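Local coordinates for ATP-dependent helicase FUN30 (Saccharomyces cerevisiae S288c, PDB 5GN1), which remodels nucleosomes by ATP hydrolysis in DNA repair and heterochromatin organization, and is represented here by the C-terminal part of its ATPase domain, at residues 203-208 with 254-259; 99-104 with 346-351; 282-287 with 324-329. All coordinates share one frame; numbering follows the deposited sequence.

Contact 1: residues 203-208 with 254-259; sequences EKVLIF and IPIFIL
Strands 205-208 and 256-259 run side by side as parallel neighbours in the RecA-like sheet of the helicase C-terminal domain, pairing V205 with I256, L206 with F257, I207 with I258 and F208 with L259. Their axes come within 4.7 Å of each other at an angle of 21°. Four backbone bonds join them: V205 N to P255 O, F257 N to V205 O, I207 N to F257 O and L259 N to I207 O, this last at 2.8 Å.

Side chains alternate between the two faces. On the face of V205, I207 and I256, the V205 chi1 of 59°, with CG1 between the backbone N and the carbonyl carbon, puts V205 CG1 against I256 CG1 at 3.8 Å, the two side chains lying alongside each other. I207 reaches back two residues along the partner strand from its own pair I258, its CD1 touching I256 CG2 at 3.8 Å. Helices 185-200 and 212-224 pack over this face.

On the other face F208 and L259 point the same way. L259 CD1 sits over the ring of F208, 4.2 Å from its centroid, in a CH-pi contact, while L259 CB approaches the rim atom F208 CE1. Two residues earlier on the same face, L206 CD2 meets F257 CB at 3.7 Å, the side chains crossing obliquely.

At the entrance to the strands, K204 stretches across to the other segment, extended beyond CG, and its NZ donates to I254 O at 2.9 Å, tilted 33° from the carbonyl plane. The same ammonium donates to the backbone carbonyls of F248 and D251 and makes a cation-pi contact with F248. Three carbonyl oxygens and the F248 ring thus meet the buried ammonium; their dipoles and the ring would probably stabilise its positive charge.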
loop_
_atom_site.group_PDB
_atom_site.type_symbol
_atom_site.label_atom_id
_atom_site.label_comp_id
_atom_site.label_asym_id
_atom_site.label_seq_id
_atom_site.Cartn_x
_atom_site.Cartn_y
_atom_site.Cartn_z
ATOM N N GLU A 203 -18.617 14.456 7.165
ATOM C CA GLU A 203 -18.483 13.269 7.990
ATOM C C GLU A 203 -17.008 12.885 8.139
ATOM O O GLU A 203 -16.123 13.468 7.511
ATOM C CB GLU A 203 -19.310 12.111 7.395
ATOM C CG GLU A 203 -20.841 12.293 7.573
ATOM C CD GLU A 203 -21.683 11.255 6.814
ATOM O OE1 GLU A 203 -21.122 10.515 5.970
ATOM O OE2 GLU A 203 -22.910 11.163 7.075
ATOM N N LYS A 204 -16.759 11.901 9.001
ATOM C CA LYS A 204 -15.440 11.345 9.238
ATOM C C LYS A 204 -15.314 9.989 8.549
ATOM O O LYS A 204 -16.311 9.366 8.171
ATOM C CB LYS A 204 -15.177 11.214 10.733
ATOM C CG LYS A 204 -15.232 12.547 11.472
ATOM C CD LYS A 204 -14.375 12.479 12.713
ATOM C CE LYS A 204 -14.303 13.829 13.416
ATOM N NZ LYS A 204 -13.140 13.911 14.353
ATOM N N VAL A 205 -14.075 9.531 8.391
ATOM C CA VAL A 205 -13.809 8.331 7.604
ATOM C C VAL A 205 -12.591 7.610 8.173
ATOM O O VAL A 205 -11.626 8.244 8.612
ATOM C CB VAL A 205 -13.627 8.674 6.103
ATOM C CG1 VAL A 205 -12.458 9.653 5.878
ATOM C CG2 VAL A 205 -13.461 7.396 5.266
ATOM N N LEU A 206 -12.651 6.274 8.166
ATOM C CA LEU A 206 -11.497 5.412 8.428
ATOM C C LEU A 206 -10.944 4.891 7.107
ATOM O O LEU A 206 -11.707 4.423 6.259
ATOM C CB LEU A 206 -11.876 4.219 9.304
ATOM C CG LEU A 206 -12.743 4.518 10.528
ATOM C CD1 LEU A 206 -13.058 3.228 11.285
ATOM C CD2 LEU A 206 -12.032 5.545 11.401
ATOM N N ILE A 207 -9.625 4.963 6.935
ATOM C CA ILE A 207 -8.958 4.396 5.758
ATOM C C ILE A 207 -8.054 3.258 6.227
ATOM O O ILE A 207 -7.188 3.467 7.086
ATOM C CB ILE A 207 -8.154 5.447 4.982
ATOM C CG1 ILE A 207 -9.030 6.665 4.692
ATOM C CG2 ILE A 207 -7.638 4.840 3.656
ATOM C CD1 ILE A 207 -8.315 7.788 3.956
ATOM N N PHE A 208 -8.258 2.059 5.671
ATOM C CA PHE A 208 -7.489 0.871 6.032
ATOM C C PHE A 208 -6.600 0.419 4.879
ATOM O O PHE A 208 -7.030 0.423 3.720
ATOM C CB PHE A 208 -8.415 -0.292 6.402
ATOM C CG PHE A 208 -9.114 -0.117 7.697
ATOM C CD1 PHE A 208 -8.488 -0.457 8.879
ATOM C CD2 PHE A 208 -10.415 0.374 7.736
ATOM C CE1 PHE A 208 -9.142 -0.294 10.097
ATOM C CE2 PHE A 208 -11.079 0.529 8.941
ATOM C CZ PHE A 208 -10.445 0.194 10.123
ATOM N N ILE A 254 -10.732 16.942 12.605
ATOM C CA ILE A 254 -9.858 15.877 12.112
ATOM C C ILE A 254 -10.738 14.847 11.419
ATOM O O ILE A 254 -11.330 13.990 12.089
ATOM C CB ILE A 254 -9.042 15.215 13.230
ATOM C CG1 ILE A 254 -8.254 16.251 14.029
ATOM C CG2 ILE A 254 -8.054 14.197 12.639
ATOM C CD1 ILE A 254 -7.282 15.617 15.046
ATOM N N PRO A 255 -10.854 14.882 10.091
ATOM C CA PRO A 255 -11.854 14.029 9.438
ATOM C C PRO A 255 -11.411 12.590 9.234
ATOM O O PRO A 255 -12.276 11.735 8.995
ATOM C CB PRO A 255 -12.092 14.738 8.097
ATOM C CG PRO A 255 -10.756 15.421 7.816
ATOM C CD PRO A 255 -10.287 15.886 9.172
ATOM N N ILE A 256 -10.113 12.289 9.330
ATOM C CA ILE A 256 -9.557 11.044 8.795
ATOM C C ILE A 256 -8.721 10.335 9.847
ATOM O O ILE A 256 -7.872 10.955 10.499
ATOM C CB ILE A 256 -8.693 11.288 7.546
ATOM C CG1 ILE A 256 -9.524 11.923 6.442
ATOM C CG2 ILE A 256 -8.080 9.965 7.048
ATOM C CD1 ILE A 256 -8.714 12.210 5.203
ATOM N N PHE A 257 -8.935 9.026 9.972
ATOM C CA PHE A 257 -8.086 8.112 10.731
ATOM C C PHE A 257 -7.578 7.062 9.748
ATOM O O PHE A 257 -8.383 6.369 9.120
ATOM C CB PHE A 257 -8.879 7.444 11.857
ATOM C CG PHE A 257 -8.087 7.198 13.113
ATOM C CD1 PHE A 257 -6.774 6.787 13.056
ATOM C CD2 PHE A 257 -8.664 7.397 14.361
ATOM C CE1 PHE A 257 -6.050 6.559 14.234
ATOM C CE2 PHE A 257 -7.946 7.170 15.528
ATOM C CZ PHE A 257 -6.637 6.754 15.457
ATOM N N ILE A 258 -6.254 6.951 9.591
ATOM C CA ILE A 258 -5.680 5.925 8.728
ATOM C C ILE A 258 -5.105 4.820 9.608
ATOM O O ILE A 258 -4.461 5.094 10.631
ATOM C CB ILE A 258 -4.629 6.500 7.751
ATOM C CG1 ILE A 258 -3.340 6.917 8.469
ATOM C CG2 ILE A 258 -5.212 7.664 6.930
ATOM C CD1 ILE A 258 -2.275 7.436 7.500
ATOM N N LEU A 259 -5.385 3.565 9.240
ATOM C CA LEU A 259 -5.067 2.411 10.076
ATOM C C LEU A 259 -4.609 1.249 9.216
ATOM O O LEU A 259 -4.968 1.149 8.038
ATOM C CB LEU A 259 -6.274 1.904 10.896
ATOM C CG LEU A 259 -7.043 2.877 11.788
ATOM C CD1 LEU A 259 -8.312 3.301 11.096
ATOM C CD2 LEU A 259 -7.365 2.203 13.133
#

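Contact 2: residues 99-104 with 346-351; sequences SSKNLI and KVSDML
The first turn of helix 100-110, at S100, K101 and I104, meets helix 345-359 at S348, D349 and L351, the short axes approaching to 8.5 Å at 63°, with K101 and S348 the closest pair by CA. S100 OG donates to D349 OD1 at 2.8 Å, meeting the carboxylate on its anti side and 32° out of its plane. The hydroxyl stands between its own backbone N and carbonyl carbon (chi1 68°), which also brings OG within 3.4 Å of S348 CB. An alanine here would probably leave D349 OD1 without this donor and its carboxylate freer to turn, and would lose the OG contact with S348 CB.

S348 lies against K101, its nearest CA neighbour across the contact. Its OG rests 3.6 Å from K101 CA and beside K101 CG, and a water links it to K101 O, lying 3.2 Å from S348 OG. One turn on, the contact becomes apolar: I104 CD1 packs on L351 CB at 3.8 Å, the two side chains crossing at about a right angle, while I104 CG1 lies close to S348 O. At the helix start, S99 and N102 form a capping box, with S99 N donating to N102 OD1 at 3.2 Å and a weak return bond from N102 N to S99 OG.

Around this crossing, I104 also packs on I315 of helix 315-322 and I355 of helix 345-359, and L351 lies against K318 and I319. L103 packs mainly on helix 60-82 and also touches E352, so helix 100-110 is packed between that long helix and the C-terminal helix 345-359.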
loop_
_atom_site.group_PDB
_atom_site.type_symbol
_atom_site.label_atom_id
_atom_site.label_comp_id
_atom_site.label_asym_id
_atom_site.label_seq_id
_atom_site.Cartn_x
_atom_site.Cartn_y
_atom_site.Cartn_z
ATOM N N SER A 99 9.549 -15.695 -7.615
ATOM C CA SER A 99 8.628 -16.763 -7.272
ATOM C C SER A 99 7.215 -16.260 -7.521
ATOM O O SER A 99 6.986 -15.062 -7.702
ATOM C CB SER A 99 8.768 -17.202 -5.806
ATOM O OG SER A 99 8.372 -16.155 -4.933
ATOM N N SER A 100 6.257 -17.185 -7.505
ATOM C CA SER A 100 4.865 -16.774 -7.627
ATOM C C SER A 100 4.486 -15.812 -6.504
ATOM O O SER A 100 3.719 -14.869 -6.720
ATOM C CB SER A 100 3.954 -17.997 -7.619
ATOM O OG SER A 100 3.961 -18.620 -6.349
ATOM N N LYS A 101 5.041 -16.025 -5.308
ATOM C CA LYS A 101 4.705 -15.182 -4.162
ATOM C C LYS A 101 5.110 -13.731 -4.397
ATOM O O LYS A 101 4.288 -12.819 -4.274
ATOM C CB LYS A 101 5.374 -15.720 -2.896
ATOM C CG LYS A 101 4.920 -17.097 -2.461
ATOM C CD LYS A 101 5.798 -17.601 -1.317
ATOM C CE LYS A 101 5.025 -18.511 -0.385
ATOM N NZ LYS A 101 5.540 -18.431 1.012
ATOM N N ASN A 102 6.382 -13.483 -4.716
ATOM C CA ASN A 102 6.792 -12.086 -4.820
ATOM C C ASN A 102 6.380 -11.442 -6.140
ATOM O O ASN A 102 6.370 -10.208 -6.224
ATOM C CB ASN A 102 8.305 -11.917 -4.593
ATOM C CG ASN A 102 9.160 -12.741 -5.540
ATOM O OD1 ASN A 102 9.072 -12.611 -6.762
ATOM N ND2 ASN A 102 10.058 -13.547 -4.964
ATOM N N LEU A 103 6.005 -12.228 -7.154
ATOM C CA LEU A 103 5.475 -11.631 -8.380
ATOM C C LEU A 103 4.039 -11.162 -8.183
ATOM O O LEU A 103 3.676 -10.063 -8.615
ATOM C CB LEU A 103 5.550 -12.626 -9.548
ATOM C CG LEU A 103 6.924 -12.917 -10.144
ATOM C CD1 LEU A 103 6.831 -14.116 -11.078
ATOM C CD2 LEU A 103 7.456 -11.699 -10.866
ATOM N N ILE A 104 3.207 -11.997 -7.558
ATOM C CA ILE A 104 1.868 -11.577 -7.138
ATOM C C ILE A 104 1.947 -10.351 -6.233
ATOM O O ILE A 104 1.112 -9.441 -6.313
ATOM C CB ILE A 104 1.143 -12.747 -6.439
ATOM C CG1 ILE A 104 0.832 -13.889 -7.429
ATOM C CG2 ILE A 104 -0.121 -12.272 -5.719
ATOM C CD1 ILE A 104 0.216 -13.459 -8.704
ATOM N N LYS A 346 0.276 -21.903 -2.268
ATOM C CA LYS A 346 -0.743 -22.437 -3.104
ATOM C C LYS A 346 -1.599 -21.341 -3.720
ATOM O O LYS A 346 -1.905 -21.394 -4.875
ATOM C CB LYS A 346 -1.534 -23.515 -2.381
ATOM C CG LYS A 346 -0.802 -24.849 -2.444
ATOM C CD LYS A 346 -1.218 -25.864 -1.399
ATOM C CE LYS A 346 -0.047 -26.791 -1.025
ATOM N NZ LYS A 346 0.891 -26.245 0.005
ATOM N N VAL A 347 -1.954 -20.348 -2.933
ATOM C CA VAL A 347 -2.739 -19.243 -3.420
ATOM C C VAL A 347 -1.982 -18.426 -4.449
ATOM O O VAL A 347 -2.520 -18.046 -5.443
ATOM C CB VAL A 347 -3.213 -18.343 -2.272
ATOM C CG1 VAL A 347 -3.916 -17.136 -2.796
ATOM C CG2 VAL A 347 -4.129 -19.096 -1.359
ATOM N N SER A 348 -0.715 -18.184 -4.171
ATOM C CA SER A 348 0.093 -17.424 -5.086
ATOM C C SER A 348 0.219 -18.190 -6.411
ATOM O O SER A 348 0.148 -17.592 -7.486
ATOM C CB SER A 348 1.469 -17.174 -4.505
ATOM O OG SER A 348 1.379 -16.254 -3.481
ATOM N N ASP A 349 0.409 -19.504 -6.333
ATOM C CA ASP A 349 0.487 -20.330 -7.537
ATOM C C ASP A 349 -0.807 -20.230 -8.342
ATOM O O ASP A 349 -0.776 -20.062 -9.564
ATOM C CB ASP A 349 0.781 -21.795 -7.175
ATOM C CG ASP A 349 2.249 -22.041 -6.757
ATOM O OD1 ASP A 349 3.120 -21.175 -6.984
ATOM O OD2 ASP A 349 2.534 -23.137 -6.224
ATOM N N MET A 350 -1.955 -20.316 -7.665
ATOM C CA MET A 350 -3.241 -20.233 -8.356
ATOM C C MET A 350 -3.453 -18.866 -9.011
ATOM O O MET A 350 -3.942 -18.777 -10.148
ATOM C CB MET A 350 -4.370 -20.532 -7.381
ATOM C CG MET A 350 -5.734 -20.167 -7.928
ATOM S SD MET A 350 -6.864 -19.698 -6.617
ATOM C CE MET A 350 -6.211 -18.107 -6.130
ATOM N N LEU A 351 -3.111 -17.784 -8.308
ATOM C CA LEU A 351 -3.252 -16.459 -8.902
ATOM C C LEU A 351 -2.329 -16.289 -10.098
ATOM O O LEU A 351 -2.726 -15.714 -11.121
ATOM C CB LEU A 351 -2.997 -15.377 -7.846
ATOM C CG LEU A 351 -4.210 -15.176 -6.932
ATOM C CD1 LEU A 351 -3.873 -14.369 -5.677
ATOM C CD2 LEU A 351 -5.337 -14.495 -7.727
HETATM O O HOH W 1 1.964 -13.207 -2.834
#

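Contact 3: residues 282-287 with 324-329; sequences SFNPHD and KNKLAL
N284 and K326 cross at about a right angle, the amide of N284 held against the K326 backbone. With CG anti to the backbone N (chi1 -177°), the amide is carried to the opposing loop, where N284 ND2 donates to K326 O at 3.2 Å. That oxygen lies within 9° of the amide plane, though the donor stands above the plane of the carbonyl it meets. N284 OD1 takes a weak bond from K326 N at 3.3 Å, and the aliphatic K326 CG lies 3.6 Å from N284 ND2.

The same OD1 accepts from H286 N at 3.1 Å, making N284 the N-cap of helix 285-292; just before it, S282 OG accepts from N284 N in an ST turn. One side chain therefore both caps this helix and holds the loop that follows helix 315-322.

P285 CD packs on the loop backbone, 3.4 Å from K324 C. H286 CB sits 3.5 Å from K326 O, with L327 CD1 obliquely placed near the imidazole. At the other end, K324 N bonds weakly to F283 O, and a water donates to both F283 O and K324 O.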
loop_
_atom_site.group_PDB
_atom_site.type_symbol
_atom_site.label_atom_id
_atom_site.label_comp_id
_atom_site.label_asym_id
_atom_site.label_seq_id
_atom_site.Cartn_x
_atom_site.Cartn_y
_atom_site.Cartn_z
ATOM N N SER A 282 -8.156 -7.412 1.551
ATOM C CA SER A 282 -7.512 -8.612 2.042
ATOM C C SER A 282 -8.042 -9.833 1.298
ATOM O O SER A 282 -9.193 -9.859 0.845
ATOM C CB SER A 282 -7.758 -8.769 3.544
ATOM O OG SER A 282 -7.257 -10.006 4.014
ATOM N N PHE A 283 -7.185 -10.852 1.167
ATOM C CA PHE A 283 -7.644 -12.112 0.590
ATOM C C PHE A 283 -8.575 -12.860 1.531
ATOM O O PHE A 283 -9.303 -13.746 1.076
ATOM C CB PHE A 283 -6.458 -13.004 0.211
ATOM C CG PHE A 283 -6.845 -14.228 -0.594
ATOM C CD1 PHE A 283 -7.097 -14.127 -1.957
ATOM C CD2 PHE A 283 -6.942 -15.478 0.009
ATOM C CE1 PHE A 283 -7.452 -15.252 -2.707
ATOM C CE2 PHE A 283 -7.292 -16.603 -0.731
ATOM C CZ PHE A 283 -7.547 -16.487 -2.090
ATOM N N ASN A 284 -8.576 -12.521 2.824
ATOM C CA ASN A 284 -9.552 -13.051 3.767
ATOM C C ASN A 284 -10.589 -11.973 4.070
ATOM O O ASN A 284 -10.268 -10.992 4.753
ATOM C CB ASN A 284 -8.875 -13.518 5.054
ATOM C CG ASN A 284 -9.853 -14.160 6.040
ATOM O OD1 ASN A 284 -11.047 -14.297 5.752
ATOM N ND2 ASN A 284 -9.346 -14.558 7.208
ATOM N N PRO A 285 -11.822 -12.103 3.582
ATOM C CA PRO A 285 -12.833 -11.059 3.834
ATOM C C PRO A 285 -13.109 -10.797 5.303
ATOM O O PRO A 285 -13.600 -9.711 5.631
ATOM C CB PRO A 285 -14.081 -11.606 3.123
ATOM C CG PRO A 285 -13.518 -12.452 2.002
ATOM C CD PRO A 285 -12.249 -13.060 2.543
ATOM N N HIS A 286 -12.830 -11.750 6.193
ATOM C CA HIS A 286 -13.055 -11.526 7.618
ATOM C C HIS A 286 -12.243 -10.343 8.134
ATOM O O HIS A 286 -12.695 -9.613 9.028
ATOM C CB HIS A 286 -12.706 -12.801 8.387
ATOM C CG HIS A 286 -12.748 -12.649 9.873
ATOM N ND1 HIS A 286 -13.928 -12.638 10.588
ATOM C CD2 HIS A 286 -11.755 -12.511 10.783
ATOM C CE1 HIS A 286 -13.657 -12.496 11.874
ATOM N NE2 HIS A 286 -12.347 -12.415 12.020
ATOM N N ASP A 287 -11.046 -10.138 7.578
ATOM C CA ASP A 287 -10.202 -9.021 7.994
ATOM C C ASP A 287 -10.829 -7.679 7.638
ATOM O O ASP A 287 -10.809 -6.750 8.449
ATOM C CB ASP A 287 -8.824 -9.133 7.346
ATOM C CG ASP A 287 -8.069 -10.367 7.793
ATOM O OD1 ASP A 287 -8.393 -10.904 8.874
ATOM O OD2 ASP A 287 -7.147 -10.784 7.061
ATOM N N LYS A 324 -11.560 -15.800 0.083
ATOM C CA LYS A 324 -12.409 -16.691 0.842
ATOM C C LYS A 324 -12.491 -16.426 2.320
ATOM O O LYS A 324 -11.512 -16.457 3.014
ATOM C CB LYS A 324 -11.913 -18.117 0.669
ATOM C CG LYS A 324 -12.056 -18.667 -0.677
ATOM C CD LYS A 324 -11.543 -20.047 -0.818
ATOM C CE LYS A 324 -11.717 -20.561 -2.133
ATOM N NZ LYS A 324 -11.222 -21.879 -2.334
ATOM N N ASN A 325 -13.741 -16.370 2.735
ATOM C CA ASN A 325 -14.101 -16.030 4.110
ATOM C C ASN A 325 -13.793 -17.200 5.047
ATOM O O ASN A 325 -14.286 -18.313 4.836
ATOM C CB ASN A 325 -15.585 -15.664 4.156
ATOM C CG ASN A 325 -16.019 -15.106 5.494
ATOM O OD1 ASN A 325 -15.216 -14.564 6.255
ATOM N ND2 ASN A 325 -17.305 -15.231 5.787
ATOM N N LYS A 326 -12.985 -16.949 6.083
ATOM C CA LYS A 326 -12.478 -17.978 6.988
ATOM C C LYS A 326 -12.068 -17.346 8.316
ATOM O O LYS A 326 -11.804 -16.142 8.393
ATOM C CB LYS A 326 -11.271 -18.706 6.378
ATOM C CG LYS A 326 -9.954 -18.061 6.752
ATOM C CD LYS A 326 -8.890 -18.252 5.714
ATOM C CE LYS A 326 -8.385 -19.629 5.705
ATOM N NZ LYS A 326 -7.082 -19.682 5.040
ATOM N N LEU A 327 -12.013 -18.162 9.375
ATOM C CA LEU A 327 -11.413 -17.750 10.641
ATOM C C LEU A 327 -10.008 -18.327 10.776
ATOM O O LEU A 327 -9.739 -19.449 10.340
ATOM C CB LEU A 327 -12.259 -18.183 11.843
ATOM C CG LEU A 327 -11.633 -17.846 13.214
ATOM C CD1 LEU A 327 -11.547 -16.327 13.451
ATOM C CD2 LEU A 327 -12.327 -18.548 14.387
ATOM N N ALA A 328 -9.122 -17.555 11.403
ATOM C CA ALA A 328 -7.731 -17.932 11.596
ATOM C C ALA A 328 -7.581 -18.946 12.726
ATOM O O ALA A 328 -8.415 -19.046 13.631
ATOM C CB ALA A 328 -6.875 -16.702 11.898
ATOM N N LEU A 329 -6.481 -19.699 12.666
ATOM C CA LEU A 329 -6.167 -20.679 13.694
ATOM C C LEU A 329 -5.335 -20.099 14.828
ATOM O O LEU A 329 -5.409 -20.597 15.959
ATOM C CB LEU A 329 -5.429 -21.868 13.079
ATOM C CG LEU A 329 -6.317 -22.961 12.504
ATOM C CD1 LEU A 329 -5.442 -24.054 11.948
ATOM C CD2 LEU A 329 -7.244 -23.513 13.582
HETATM O O HOH W 2 -8.715 -16.552 2.457
#

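Contact 1 lies in the sheet, while contacts 2 and 3 involve helices and loops. Contact 1 joins neighbouring strands 205-209 and 256-260 and lies about 32 Å, centre to centre, from contact 2, on the opposite side of the chain's centre. Contact 3 is 23 Å from contact 1 between centres, with nearest atoms about 7 Å apart, and 18 Å from contact 2 between centres. Contacts 2 and 3 touch directly: V347 CG1 packs on F283 CZ at 3.8 Å, tying the C-terminal helix to the turn before helix 285-292. Along the chain, contact 2 closes a long loop that encloses contacts 1 and 3, which follow one another in series.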